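Local coordinates for ABC transporter substrate-binding protein-branched chain amino acid transport (Streptococcus pneumoniae, PDB 4GNR) that binds isoleucine and, as the substrate-binding protein LivJ, probably delivers branched-chain amino acids to an ABC transporter, at residues L33-I38 and Y287-H291; K9-E15 and A78-T84; G99-S104 and D117-I121; A26-A31 and F282-Y287. All coordinates share one frame; numbering follows the deposited sequence. Where two conformers were deposited one is given.

Overall arrangement
All four contacts lie in one lobe of the binding protein, around its parallel sheet, and they form two pairs. Contacts 2 and 3, with centres about 10 Å apart, are successive strand pairings; strands 78-80 and 102-104 are neighbours, and S104 OG of contact 3 is hydrogen-bonded to P82 O of contact 2. Contacts 1 and 4, with centres about 9 Å apart, are two levels of the same helix pair, 21-40 against 281-297, and share Y287. F12 and F14 of contact 2 pack on helix 21-40. Contacts 2 and 4 reach the isoleucine through A83, T84 and F282, while the side chain of S104 stays about 6 Å from it.

Contact 1: residues L33-I38 and Y287-H291; sequences LAVDEI and YDSVH
A34 supplies the central bump: its CB drops into a hollow floored by Y287 and V290 and closed by H291, touching Y287 CD2 at 3.6 Å and V290 CG1 at 3.7 Å. The reverse fit is made by V290, whose CG1 wedges among A34 CB, the CG2 branch of V35 and the CD1 tip of I38. Farther along, I38 slides antiparallel past H291, laying CD1 over one face of the imidazole, 4.0 Å from the ring centroid in a CH-pi contact. L33 bounds the other end, with CD2 beside Y287 CE2.

The phenol of Y287 leaves with CG anti to its backbone N (chi1 -179°), a course that carries the ring across to E37. There the two flat groups stand almost perpendicular, planes 89° apart, and Y287 OH donates to the syn lone pair of E37 OE1 at 2.6 Å. That oxygen has a second grip, since water 1 donates to E37 OE1 at 2.7 Å. The same water lies in the plane of the imidazole, 2.8 Å from H291 NE2, and so ties the two helices together at the polar edge of the contact. Lying near the carboxylate, H291 could have its protonated form somewhat stabilised.

On the apolar side, V35 and I38 continue onto strand 48-55. With axes 8.9 Å apart and crossing at -43°, the rows A34-I38 and Y287-H291 are consistent with ridges-into-grooves packing of two helices on one face of the sheet, in a Rossmann-like lobe of the type I periplasmic-binding-protein fold.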
loop_
_atom_site.group_PDB
_atom_site.type_symbol
_atom_site.label_atom_id
_atom_site.label_comp_id
_atom_site.label_asym_id
_atom_site.label_seq_id
_atom_site.Cartn_x
_atom_site.Cartn_y
_atom_site.Cartn_z
ATOM N N LEU A 33 5.214 -11.887 -11.053
ATOM C CA LEU A 33 6.019 -13.000 -10.532
ATOM C C LEU A 33 5.086 -14.158 -10.137
ATOM O O LEU A 33 5.352 -15.320 -10.460
ATOM C CB LEU A 33 6.853 -12.545 -9.349
ATOM C CG LEU A 33 7.724 -13.606 -8.681
ATOM C CD1 LEU A 33 8.755 -14.156 -9.659
ATOM C CD2 LEU A 33 8.355 -13.048 -7.414
ATOM N N ALA A 34 4.011 -13.850 -9.417
ATOM C CA ALA A 34 3.055 -14.881 -9.021
ATOM C C ALA A 34 2.463 -15.568 -10.263
ATOM O O ALA A 34 2.364 -16.798 -10.302
ATOM C CB ALA A 34 1.965 -14.290 -8.150
ATOM N N VAL A 35 2.019 -14.773 -11.248
ATOM C CA VAL A 35 1.451 -15.363 -12.466
ATOM C C VAL A 35 2.456 -16.308 -13.133
ATOM O O VAL A 35 2.128 -17.414 -13.541
ATOM C CB VAL A 35 0.978 -14.287 -13.451
ATOM C CG1 VAL A 35 0.659 -14.915 -14.785
ATOM C CG2 VAL A 35 -0.219 -13.548 -12.877
ATOM N N ASP A 36 3.681 -15.835 -13.288
ATOM C CA ASP A 36 4.716 -16.649 -13.949
ATOM C C ASP A 36 4.907 -17.980 -13.251
ATOM O O ASP A 36 5.041 -19.030 -13.897
ATOM C CB ASP A 36 6.024 -15.870 -14.049
ATOM C CG ASP A 36 5.954 -14.693 -15.026
ATOM O OD1 ASP A 36 5.011 -14.577 -15.840
ATOM O OD2 ASP A 36 6.927 -13.930 -14.999
ATOM N N GLU A 37 4.977 -17.944 -11.934
ATOM C CA GLU A 37 5.170 -19.167 -11.158
ATOM C C GLU A 37 3.990 -20.108 -11.271
ATOM O O GLU A 37 4.158 -21.315 -11.464
ATOM C CB GLU A 37 5.452 -18.834 -9.703
ATOM C CG GLU A 37 6.793 -18.147 -9.511
ATOM C CD GLU A 37 7.048 -17.739 -8.069
ATOM O OE1 GLU A 37 6.070 -17.724 -7.301
ATOM O OE2 GLU A 37 8.199 -17.364 -7.734
ATOM N N ILE A 38 2.781 -19.566 -11.148
ATOM C CA ILE A 38 1.576 -20.391 -11.261
ATOM C C ILE A 38 1.529 -21.033 -12.646
ATOM O O ILE A 38 1.236 -22.234 -12.789
ATOM C CB ILE A 38 0.324 -19.545 -10.972
ATOM C CG1 ILE A 38 0.308 -19.147 -9.495
ATOM C CG2 ILE A 38 -0.942 -20.330 -11.357
ATOM C CD1 ILE A 38 -0.656 -17.976 -9.215
ATOM N N TYR A 287 1.562 -9.985 -4.885
ATOM C CA TYR A 287 1.862 -11.407 -5.093
ATOM C C TYR A 287 0.767 -12.242 -4.402
ATOM O O TYR A 287 0.201 -13.181 -4.986
ATOM C CB TYR A 287 3.255 -11.688 -4.551
ATOM C CG TYR A 287 3.756 -13.096 -4.704
ATOM C CD1 TYR A 287 3.519 -14.041 -3.724
ATOM C CD2 TYR A 287 4.534 -13.470 -5.799
ATOM C CE1 TYR A 287 4.044 -15.331 -3.825
ATOM C CE2 TYR A 287 5.070 -14.753 -5.911
ATOM C CZ TYR A 287 4.824 -15.672 -4.917
ATOM O OH TYR A 287 5.352 -16.935 -4.951
ATOM N N ASP A 288 0.457 -11.915 -3.148
ATOM C CA ASP A 288 -0.612 -12.607 -2.432
ATOM C C ASP A 288 -1.972 -12.412 -3.114
ATOM O O ASP A 288 -2.759 -13.360 -3.173
ATOM C CB ASP A 288 -0.690 -12.191 -0.967
ATOM C CG ASP A 288 0.320 -12.901 -0.076
ATOM O OD1 ASP A 288 1.039 -13.805 -0.542
ATOM O OD2 ASP A 288 0.323 -12.560 1.137
ATOM N N SER A 289 -2.273 -11.209 -3.600
ATOM C CA SER A 289 -3.555 -10.972 -4.263
ATOM C C SER A 289 -3.727 -11.887 -5.478
ATOM O O SER A 289 -4.828 -12.411 -5.707
ATOM C CB SER A 289 -3.747 -9.523 -4.653
ATOM O OG SER A 289 -4.083 -8.672 -3.563
ATOM N N VAL A 290 -2.667 -12.062 -6.270
ATOM C CA VAL A 290 -2.768 -12.979 -7.415
ATOM C C VAL A 290 -3.063 -14.403 -6.941
ATOM O O VAL A 290 -3.901 -15.085 -7.517
ATOM C CB VAL A 290 -1.519 -12.920 -8.306
ATOM C CG1 VAL A 290 -1.507 -14.078 -9.300
ATOM C CG2 VAL A 290 -1.441 -11.587 -9.008
ATOM N N HIS A 291 -2.349 -14.878 -5.912
ATOM C CA HIS A 291 -2.624 -16.224 -5.402
ATOM C C HIS A 291 -4.050 -16.351 -4.878
ATOM O O HIS A 291 -4.679 -17.404 -5.051
ATOM C CB HIS A 291 -1.599 -16.629 -4.341
ATOM C CG HIS A 291 -0.349 -17.147 -4.931
ATOM N ND1 HIS A 291 -0.277 -18.445 -5.377
ATOM C CD2 HIS A 291 0.843 -16.581 -5.196
ATOM C CE1 HIS A 291 0.918 -18.672 -5.880
ATOM N NE2 HIS A 291 1.625 -17.563 -5.778
HETATM O O HOH W 1 3.812 -19.075 -6.694
#

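Contact 2: residues K9-E15 and A78-T84. With ILE (isoleucine), chain B.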
loop_
_atom_site.group_PDB
_atom_site.type_symbol
_atom_site.label_atom_id
_atom_site.label_comp_id
_atom_site.label_asym_id
_atom_site.label_seq_id
_atom_site.Cartn_x
_atom_site.Cartn_y
_atom_site.Cartn_z
ATOM N N LYS A 9 -8.315 -15.337 -18.149
ATOM C CA LYS A 9 -7.858 -13.944 -18.353
ATOM C C LYS A 9 -7.968 -13.140 -17.062
ATOM O O LYS A 9 -9.016 -13.097 -16.423
ATOM C CB LYS A 9 -8.590 -13.199 -19.509
ATOM C CG LYS A 9 -8.432 -13.859 -20.874
ATOM C CD LYS A 9 -9.056 -13.125 -22.077
ATOM C CE LYS A 9 -8.362 -11.853 -22.509
ATOM N NZ LYS A 9 -9.052 -11.302 -23.722
ATOM N N ILE A 10 -6.848 -12.513 -16.684
ATOM C CA ILE A 10 -6.762 -11.680 -15.475
ATOM C C ILE A 10 -6.215 -10.298 -15.839
ATOM O O ILE A 10 -5.138 -10.201 -16.464
ATOM C CB ILE A 10 -5.838 -12.316 -14.396
ATOM C CG1 ILE A 10 -6.371 -13.697 -13.998
ATOM C CG2 ILE A 10 -5.717 -11.371 -13.168
ATOM C CD1 ILE A 10 -7.776 -13.670 -13.472
ATOM N N GLY A 11 -6.939 -9.230 -15.467
ATOM C CA GLY A 11 -6.437 -7.900 -15.756
ATOM C C GLY A 11 -5.634 -7.339 -14.593
ATOM O O GLY A 11 -5.926 -7.647 -13.435
ATOM N N PHE A 12 -4.622 -6.553 -14.932
ATOM C CA PHE A 12 -3.917 -5.729 -13.967
ATOM C C PHE A 12 -4.316 -4.267 -14.289
ATOM O O PHE A 12 -4.313 -3.864 -15.471
ATOM C CB PHE A 12 -2.395 -5.795 -14.014
ATOM C CG PHE A 12 -1.749 -7.138 -13.740
ATOM C CD1 PHE A 12 -2.424 -8.204 -13.181
ATOM C CD2 PHE A 12 -0.383 -7.265 -13.973
ATOM C CE1 PHE A 12 -1.761 -9.395 -12.916
ATOM C CE2 PHE A 12 0.290 -8.431 -13.688
ATOM C CZ PHE A 12 -0.402 -9.511 -13.171
ATOM N N ASN A 13 -4.598 -3.490 -13.249
ATOM C CA ASN A 13 -4.929 -2.053 -13.390
ATOM C C ASN A 13 -4.025 -1.340 -12.376
ATOM O O ASN A 13 -4.406 -1.194 -11.216
ATOM C CB ASN A 13 -6.398 -1.829 -13.092
ATOM C CG ASN A 13 -6.832 -0.390 -13.254
ATOM O OD1 ASN A 13 -6.005 0.507 -13.418
ATOM N ND2 ASN A 13 -8.147 -0.153 -13.201
ATOM N N PHE A 14 -2.817 -0.980 -12.808
ATOM C CA PHE A 14 -1.822 -0.459 -11.888
ATOM C C PHE A 14 -1.286 0.903 -12.287
ATOM O O PHE A 14 -1.181 1.248 -13.469
ATOM C CB PHE A 14 -0.619 -1.428 -11.733
ATOM C CG PHE A 14 -0.928 -2.729 -11.028
ATOM C CD1 PHE A 14 -1.527 -2.751 -9.764
ATOM C CD2 PHE A 14 -0.475 -3.943 -11.563
ATOM C CE1 PHE A 14 -1.725 -3.970 -9.093
ATOM C CE2 PHE A 14 -0.666 -5.129 -10.893
ATOM C CZ PHE A 14 -1.293 -5.151 -9.658
ATOM N N GLU A 15 -0.849 1.629 -11.262
ATOM C CA GLU A 15 -0.208 2.951 -11.368
ATOM C C GLU A 15 1.260 2.692 -11.791
ATOM O O GLU A 15 2.173 2.676 -10.964
ATOM C CB GLU A 15 -0.248 3.654 -10.030
ATOM C CG GLU A 15 -1.655 3.984 -9.437
ATOM C CD GLU A 15 -2.394 2.886 -8.670
ATOM O OE1 GLU A 15 -2.208 1.686 -8.951
ATOM O OE2 GLU A 15 -3.215 3.264 -7.807
ATOM N N ALA A 78 -11.225 -11.325 -13.634
ATOM C CA ALA A 78 -10.893 -10.694 -12.354
ATOM C C ALA A 78 -9.896 -9.581 -12.644
ATOM O O ALA A 78 -9.182 -9.664 -13.651
ATOM C CB ALA A 78 -10.275 -11.707 -11.398
ATOM N N VAL A 79 -9.835 -8.589 -11.762
ATOM C CA VAL A 79 -8.893 -7.479 -11.900
ATOM C C VAL A 79 -8.092 -7.360 -10.592
ATOM O O VAL A 79 -8.663 -7.429 -9.510
ATOM C CB VAL A 79 -9.617 -6.150 -12.165
ATOM C CG1 VAL A 79 -8.634 -4.970 -12.214
ATOM C CG2 VAL A 79 -10.422 -6.214 -13.474
ATOM N N VAL A 80 -6.773 -7.204 -10.750
ATOM C CA VAL A 80 -5.849 -6.939 -9.633
ATOM C C VAL A 80 -5.373 -5.490 -9.800
ATOM O O VAL A 80 -4.893 -5.115 -10.875
ATOM C CB VAL A 80 -4.687 -7.917 -9.584
ATOM C CG1 VAL A 80 -3.837 -7.668 -8.341
ATOM C CG2 VAL A 80 -5.174 -9.353 -9.612
ATOM N N GLY A 81 -5.459 -4.713 -8.718
ATOM C CA GLY A 81 -5.187 -3.290 -8.754
ATOM C C GLY A 81 -6.495 -2.529 -8.985
ATOM O O GLY A 81 -7.474 -3.113 -9.446
ATOM N N PRO A 82 -6.497 -1.203 -8.761
ATOM C CA PRO A 82 -5.347 -0.362 -8.446
ATOM C C PRO A 82 -4.698 -0.521 -7.080
ATOM O O PRO A 82 -5.220 -1.184 -6.181
ATOM C CB PRO A 82 -5.916 1.074 -8.565
ATOM C CG PRO A 82 -7.096 0.927 -9.503
ATOM C CD PRO A 82 -7.678 -0.393 -9.111
ATOM N N ALA A 83 -3.544 0.108 -6.955
ATOM C CA ALA A 83 -2.792 0.114 -5.704
ATOM C C ALA A 83 -3.310 1.134 -4.677
ATOM O O ALA A 83 -3.230 0.902 -3.467
ATOM C CB ALA A 83 -1.313 0.435 -5.984
ATOM N N THR A 84 -3.775 2.277 -5.168
ATOM C CA THR A 84 -4.100 3.403 -4.300
ATOM C C THR A 84 -5.608 3.600 -4.156
ATOM O O THR A 84 -6.412 3.128 -4.975
ATOM C CB THR A 84 -3.378 4.688 -4.763
ATOM O OG1 THR A 84 -3.893 5.106 -6.031
ATOM C CG2 THR A 84 -1.861 4.497 -4.802
HETATM N N ILE B . -2.461 2.727 1.180
HETATM C CA ILE B . -2.271 3.803 0.167
HETATM C C ILE B . -3.606 4.091 -0.512
HETATM O O ILE B . -3.648 4.989 -1.378
HETATM C CB ILE B . -1.039 3.568 -0.759
HETATM C CG1 ILE B . -1.014 2.154 -1.291
HETATM C CG2 ILE B . 0.409 3.864 -0.074
HETATM C CD1 ILE B . 0.121 1.925 -2.264
HETATM O OXT ILE B . -4.601 3.436 -0.138
#
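Parallel pairing of neighbouring strands in the lobe's central sheet runs here into a ligand-binding loop, as strands 9-14 and 78-80, bridged at G11 and V79, run toward the isoleucine. G11 N donates to A78 O, V80 N to G11 O and N13 N to V80 O, the usual staggered ladder of parallel strands. Side chains of I10, F12 and V80 share one face, where I10 CG2 meets V80 CG2. F14 lies alongside V80 and swings its ring past the strand end: V80 O sits over one face, 3.7 Å above the plane, and G81 CA comes to 3.5 Å from F14 CE1.

Where the 78-84 segment leaves the sheet, past the cis peptide bond before P82, E15 of the other segment holds it. Its chain bends at chi2 (83°), turning the carboxylate back onto the loop. E15 OE1 accepts A83 N through its syn lone pair at 2.9 Å. E15 OE2 is doubly held, by T84 N, tilted 32° out of the carboxylate plane, and by T84 OG1, which donates to its anti lone pair at 2.6 Å. E15 is thus a second-shell residue, fixing two pocket residues that touch the ligand: A83 O lies 3.3 Å from isoleucine CG1, and T84 CA 3.4 Å from isoleucine O.

Contact 3: residues G99-S104 and D117-I121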
loop_
_atom_site.group_PDB
_atom_site.type_symbol
_atom_site.label_atom_id
_atom_site.label_comp_id
_atom_site.label_asym_id
_atom_site.label_seq_id
_atom_site.Cartn_x
_atom_site.Cartn_y
_atom_site.Cartn_z
ATOM N N GLY A 99 -19.918 -7.463 -13.208
ATOM C CA GLY A 99 -19.890 -8.619 -12.306
ATOM C C GLY A 99 -18.515 -9.280 -12.214
ATOM O O GLY A 99 -18.410 -10.512 -12.080
ATOM N N VAL A 100 -17.459 -8.457 -12.259
ATOM C CA VAL A 100 -16.079 -8.924 -12.191
ATOM C C VAL A 100 -15.455 -8.494 -10.858
ATOM O O VAL A 100 -15.443 -7.320 -10.548
ATOM C CB VAL A 100 -15.267 -8.362 -13.393
ATOM C CG1 VAL A 100 -13.797 -8.731 -13.245
ATOM C CG2 VAL A 100 -15.830 -8.878 -14.704
ATOM N N PRO A 101 -14.901 -9.445 -10.084
ATOM C CA PRO A 101 -14.272 -9.036 -8.840
ATOM C C PRO A 101 -12.959 -8.284 -9.103
ATOM O O PRO A 101 -12.174 -8.643 -9.977
ATOM C CB PRO A 101 -14.018 -10.376 -8.120
ATOM C CG PRO A 101 -13.855 -11.371 -9.245
ATOM C CD PRO A 101 -14.813 -10.898 -10.322
ATOM N N LEU A 102 -12.731 -7.287 -8.257
ATOM C CA LEU A 102 -11.539 -6.461 -8.284
ATOM C C LEU A 102 -10.926 -6.519 -6.893
ATOM O O LEU A 102 -11.624 -6.285 -5.889
ATOM C CB LEU A 102 -11.891 -5.034 -8.706
ATOM C CG LEU A 102 -10.703 -4.066 -8.895
ATOM C CD1 LEU A 102 -11.007 -3.035 -9.982
ATOM C CD2 LEU A 102 -10.281 -3.399 -7.606
ATOM N N ILE A 103 -9.634 -6.855 -6.840
ATOM C CA ILE A 103 -8.918 -6.876 -5.580
ATOM C C ILE A 103 -7.815 -5.833 -5.620
ATOM O O ILE A 103 -6.938 -5.858 -6.504
ATOM C CB ILE A 103 -8.361 -8.294 -5.212
ATOM C CG1 ILE A 103 -7.644 -8.247 -3.858
ATOM C CG2 ILE A 103 -7.476 -8.897 -6.306
ATOM C CD1 ILE A 103 -7.427 -9.630 -3.256
ATOM N N SER A 104 -7.877 -4.877 -4.694
ATOM C CA SER A 104 -6.768 -3.949 -4.495
ATOM C C SER A 104 -5.870 -4.535 -3.408
ATOM O O SER A 104 -6.339 -4.768 -2.279
ATOM C CB SER A 104 -7.189 -2.566 -4.027
ATOM O OG SER A 104 -6.025 -1.832 -3.669
ATOM N N ASP A 117 -20.054 -5.838 -3.297
ATOM C CA ASP A 117 -19.948 -7.269 -3.431
ATOM C C ASP A 117 -18.790 -7.699 -4.363
ATOM O O ASP A 117 -18.374 -8.853 -4.296
ATOM C CB ASP A 117 -21.281 -7.830 -3.880
ATOM C CG ASP A 117 -21.446 -9.273 -3.518
ATOM O OD1 ASP A 117 -21.000 -9.661 -2.418
ATOM O OD2 ASP A 117 -22.083 -9.998 -4.291
ATOM N N TYR A 118 -18.280 -6.788 -5.209
ATOM C CA TYR A 118 -17.196 -7.118 -6.128
ATOM C C TYR A 118 -15.848 -6.516 -5.774
ATOM O O TYR A 118 -14.935 -6.597 -6.591
ATOM C CB TYR A 118 -17.607 -6.796 -7.578
ATOM C CG TYR A 118 -18.673 -7.764 -8.059
ATOM C CD1 TYR A 118 -18.304 -8.967 -8.634
ATOM C CD2 TYR A 118 -20.026 -7.526 -7.875
ATOM C CE1 TYR A 118 -19.230 -9.902 -9.025
ATOM C CE2 TYR A 118 -20.992 -8.469 -8.281
ATOM C CZ TYR A 118 -20.565 -9.651 -8.842
ATOM O OH TYR A 118 -21.489 -10.597 -9.241
ATOM N N LEU A 119 -15.696 -5.921 -4.599
ATOM C CA LEU A 119 -14.414 -5.364 -4.184
ATOM C C LEU A 119 -13.835 -6.159 -3.014
ATOM O O LEU A 119 -14.546 -6.494 -2.062
ATOM C CB LEU A 119 -14.539 -3.909 -3.747
ATOM C CG LEU A 119 -13.220 -3.194 -3.404
ATOM C CD1 LEU A 119 -12.292 -3.104 -4.605
ATOM C CD2 LEU A 119 -13.510 -1.802 -2.864
ATOM N N PHE A 120 -12.529 -6.412 -3.099
ATOM C CA PHE A 120 -11.760 -7.053 -2.042
ATOM C C PHE A 120 -10.540 -6.190 -1.763
ATOM O O PHE A 120 -9.955 -5.631 -2.699
ATOM C CB PHE A 120 -11.331 -8.473 -2.427
ATOM C CG PHE A 120 -12.511 -9.370 -2.641
ATOM C CD1 PHE A 120 -13.213 -9.351 -3.843
ATOM C CD2 PHE A 120 -12.985 -10.178 -1.616
ATOM C CE1 PHE A 120 -14.357 -10.116 -4.020
ATOM C CE2 PHE A 120 -14.121 -10.948 -1.790
ATOM C CZ PHE A 120 -14.801 -10.925 -2.994
ATOM N N ILE A 121 -10.129 -6.111 -0.500
ATOM C CA ILE A 121 -8.973 -5.300 -0.084
ATOM C C ILE A 121 -7.998 -6.203 0.659
ATOM O O ILE A 121 -8.367 -6.853 1.631
ATOM C CB ILE A 121 -9.406 -4.109 0.783
ATOM C CG1 ILE A 121 -10.304 -3.146 0.010
ATOM C CG2 ILE A 121 -8.200 -3.400 1.360
ATOM C CD1 ILE A 121 -9.643 -2.461 -1.097
HETATM O O HOH W 2 -20.755 -11.879 -11.679
#
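Y118 lays its side chain along the backbone of G99 and V100, and can be traced atom by atom. CB starts 3.7 Å from V100 O. The first torsion (chi1 -70°) sets CG anti to the carbonyl carbon of Y118, and the ring then extends back along the incoming loop. CD1 reaches the carbonyl carbons of both G99 and V100, each at 3.6 Å. One step on, CE1 is 3.2 Å from G99 O, while CZ lies under G99 CA at 3.7 Å. The alpha carbon of G99, placed at the Schellman turn that ends helix 85-97, stands over one face of the phenol and forms a CH-pi contact offset toward the rim. At the tip, water 2 lies 2.9 Å from Y118 OH and donates to G99 O at 2.7 Å, bridging hydroxyl and backbone. G99 O is also bonded to S303 OG.

From the base of this residue the strand ladder begins. L102 N bonds to Y118 O at 2.8 Å, then F120 N to L102 O and S104 N to F120 O. On one face L102 and L119 run side by side, CD2 against CD1; on the other, I103 crosses F120 at about a right angle, with I103 CG1 against F120 CB. Helix 85-97 packs on L119 and S104, whereas helix 281-297 lies on I103.

The chain between the segments holds neither helix nor strand, so these parallel neighbours are joined by a loop alone. They end the 2-1-3-4-5 strand order, which is that of the type I periplasmic-binding-protein fold.

Contact 4: residues A26-A31 and F282-Y287. With ILE (isoleucine), chain B.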
loop_
_atom_site.group_PDB
_atom_site.type_symbol
_atom_site.label_atom_id
_atom_site.label_comp_id
_atom_site.label_asym_id
_atom_site.label_seq_id
_atom_site.Cartn_x
_atom_site.Cartn_y
_atom_site.Cartn_z
ATOM N N ALA A 26 5.731 -1.671 -8.343
ATOM C CA ALA A 26 6.053 -2.743 -7.385
ATOM C C ALA A 26 4.972 -3.838 -7.473
ATOM O O ALA A 26 5.267 -5.033 -7.448
ATOM C CB ALA A 26 6.128 -2.198 -5.980
ATOM N N GLU A 27 3.713 -3.414 -7.534
ATOM C CA GLU A 27 2.598 -4.369 -7.592
ATOM C C GLU A 27 2.602 -5.147 -8.906
ATOM O O GLU A 27 2.355 -6.351 -8.915
ATOM C CB GLU A 27 1.275 -3.682 -7.294
ATOM C CG GLU A 27 1.291 -3.152 -5.873
ATOM C CD GLU A 27 -0.022 -2.711 -5.305
ATOM O OE1 GLU A 27 -1.115 -2.927 -5.825
ATOM O OE2 GLU A 27 0.108 -2.105 -4.158
ATOM N N GLN A 28 2.879 -4.458 -10.011
ATOM C CA GLN A 28 3.002 -5.115 -11.305
ATOM C C GLN A 28 4.056 -6.244 -11.212
ATOM O O GLN A 28 3.836 -7.368 -11.670
ATOM C CB GLN A 28 3.403 -4.076 -12.361
ATOM C CG GLN A 28 3.656 -4.634 -13.743
ATOM C CD GLN A 28 4.300 -3.566 -14.636
ATOM O OE1 GLN A 28 5.127 -2.761 -14.190
ATOM N NE2 GLN A 28 3.936 -3.570 -15.895
ATOM N N LYS A 29 5.213 -5.909 -10.641
ATOM C CA LYS A 29 6.302 -6.900 -10.532
ATOM C C LYS A 29 5.919 -8.066 -9.628
ATOM O O LYS A 29 6.199 -9.234 -9.955
ATOM C CB LYS A 29 7.599 -6.242 -10.065
ATOM C CG LYS A 29 8.242 -5.369 -11.155
ATOM C CD LYS A 29 9.496 -4.644 -10.674
ATOM C CE LYS A 29 10.029 -3.655 -11.709
ATOM N NZ LYS A 29 11.082 -2.776 -11.147
ATOM N N GLY A 30 5.331 -7.775 -8.469
ATOM C CA GLY A 30 4.952 -8.874 -7.574
ATOM C C GLY A 30 3.845 -9.760 -8.174
ATOM O O GLY A 30 3.893 -10.991 -8.077
ATOM N N ALA A 31 2.842 -9.113 -8.776
ATOM C CA ALA A 31 1.736 -9.840 -9.398
ATOM C C ALA A 31 2.226 -10.696 -10.568
ATOM O O ALA A 31 1.827 -11.847 -10.718
ATOM C CB ALA A 31 0.657 -8.855 -9.837
ATOM N N PHE A 282 4.410 -3.572 -1.134
ATOM C CA PHE A 282 3.369 -3.570 -2.153
ATOM C C PHE A 282 3.556 -4.716 -3.140
ATOM O O PHE A 282 2.574 -5.295 -3.598
ATOM C CB PHE A 282 3.266 -2.191 -2.790
ATOM C CG PHE A 282 2.981 -1.140 -1.747
ATOM C CD1 PHE A 282 1.866 -1.260 -0.930
ATOM C CD2 PHE A 282 3.819 -0.070 -1.539
ATOM C CE1 PHE A 282 1.611 -0.346 0.099
ATOM C CE2 PHE A 282 3.555 0.873 -0.532
ATOM C CZ PHE A 282 2.459 0.722 0.293
ATOM N N ALA A 283 4.808 -5.035 -3.494
ATOM C CA ALA A 283 5.054 -6.222 -4.327
ATOM C C ALA A 283 4.560 -7.482 -3.589
ATOM O O ALA A 283 3.962 -8.371 -4.209
ATOM C CB ALA A 283 6.527 -6.366 -4.657
ATOM N N ALA A 284 4.841 -7.570 -2.283
ATOM C CA ALA A 284 4.434 -8.728 -1.488
ATOM C C ALA A 284 2.897 -8.850 -1.438
ATOM O O ALA A 284 2.343 -9.930 -1.635
ATOM C CB ALA A 284 5.021 -8.605 -0.085
ATOM N N LEU A 285 2.208 -7.739 -1.165
ATOM C CA LEU A 285 0.743 -7.762 -1.126
ATOM C C LEU A 285 0.161 -8.160 -2.480
ATOM O O LEU A 285 -0.801 -8.922 -2.531
ATOM C CB LEU A 285 0.176 -6.403 -0.697
ATOM C CG LEU A 285 0.314 -6.079 0.798
ATOM C CD1 LEU A 285 0.098 -4.594 1.036
ATOM C CD2 LEU A 285 -0.661 -6.898 1.655
ATOM N N ALA A 286 0.733 -7.654 -3.576
ATOM C CA ALA A 286 0.210 -7.957 -4.916
ATOM C C ALA A 286 0.416 -9.434 -5.283
ATOM O O ALA A 286 -0.440 -10.053 -5.923
ATOM C CB ALA A 286 0.833 -7.051 -5.944
ATOM N N TYR A 287 1.562 -9.985 -4.885
ATOM C CA TYR A 287 1.862 -11.407 -5.093
ATOM C C TYR A 287 0.767 -12.242 -4.402
ATOM O O TYR A 287 0.201 -13.181 -4.986
ATOM C CB TYR A 287 3.255 -11.688 -4.551
ATOM C CG TYR A 287 3.756 -13.096 -4.704
ATOM C CD1 TYR A 287 3.519 -14.041 -3.724
ATOM C CD2 TYR A 287 4.534 -13.470 -5.799
ATOM C CE1 TYR A 287 4.044 -15.331 -3.825
ATOM C CE2 TYR A 287 5.070 -14.753 -5.911
ATOM C CZ TYR A 287 4.824 -15.672 -4.917
ATOM O OH TYR A 287 5.352 -16.935 -4.951
HETATM N N ILE B . -2.461 2.727 1.180
HETATM C CA ILE B . -2.271 3.803 0.167
HETATM C C ILE B . -3.606 4.091 -0.512
HETATM O O ILE B . -3.648 4.989 -1.378
HETATM C CB ILE B . -1.039 3.568 -0.759
HETATM C CG1 ILE B . -1.014 2.154 -1.291
HETATM C CG2 ILE B . 0.409 3.864 -0.074
HETATM C CD1 ILE B . 0.121 1.925 -2.264
HETATM O OXT ILE B . -4.601 3.436 -0.138
#
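The carbonyl oxygen of A26 is met from two helices: G30 N of its own helix bonds to A26 O at 2.9 Å, and beside that bond A283 CA of the facing helix makes a bent CH contact with A26 O at 3.3 Å. This is a small-xxx-small helix packing, A26 and G30 lying one turn apart on the face presented to A283 and A286, and it lets the axes approach to 7.0 Å. The return contact uses A283 O, which accepts Y287 N in its own helix and also G30 CA at 3.5 Å, the CH nearly straight at 160°. With no side chain on G30, the two backbones can meet directly. A286 CB settles into the next hollow, against E27 O and E27 CB, and faces A31 CB. Y287, farther on, offers the edge of its ring to G30 O.

At the pocket end, E27 runs obliquely across the base of F282. E27 CG lies 3.4 Å from F282 O, and the extended chain beyond it carries OE2 alongside F282 CB, the carboxylate and ring planes turned 42° apart. S106, itself a pocket residue, hydrogen-bonds E27 OE2, so the glutamate links helix 21-40 to the ligand site. F282 springs from this helix pair with CG anti to its carbonyl carbon (chi1 -58°), directing the ring away to the ligand: isoleucine CD1 rests over one face, offset toward the rim, 3.6 Å from F282 CE1.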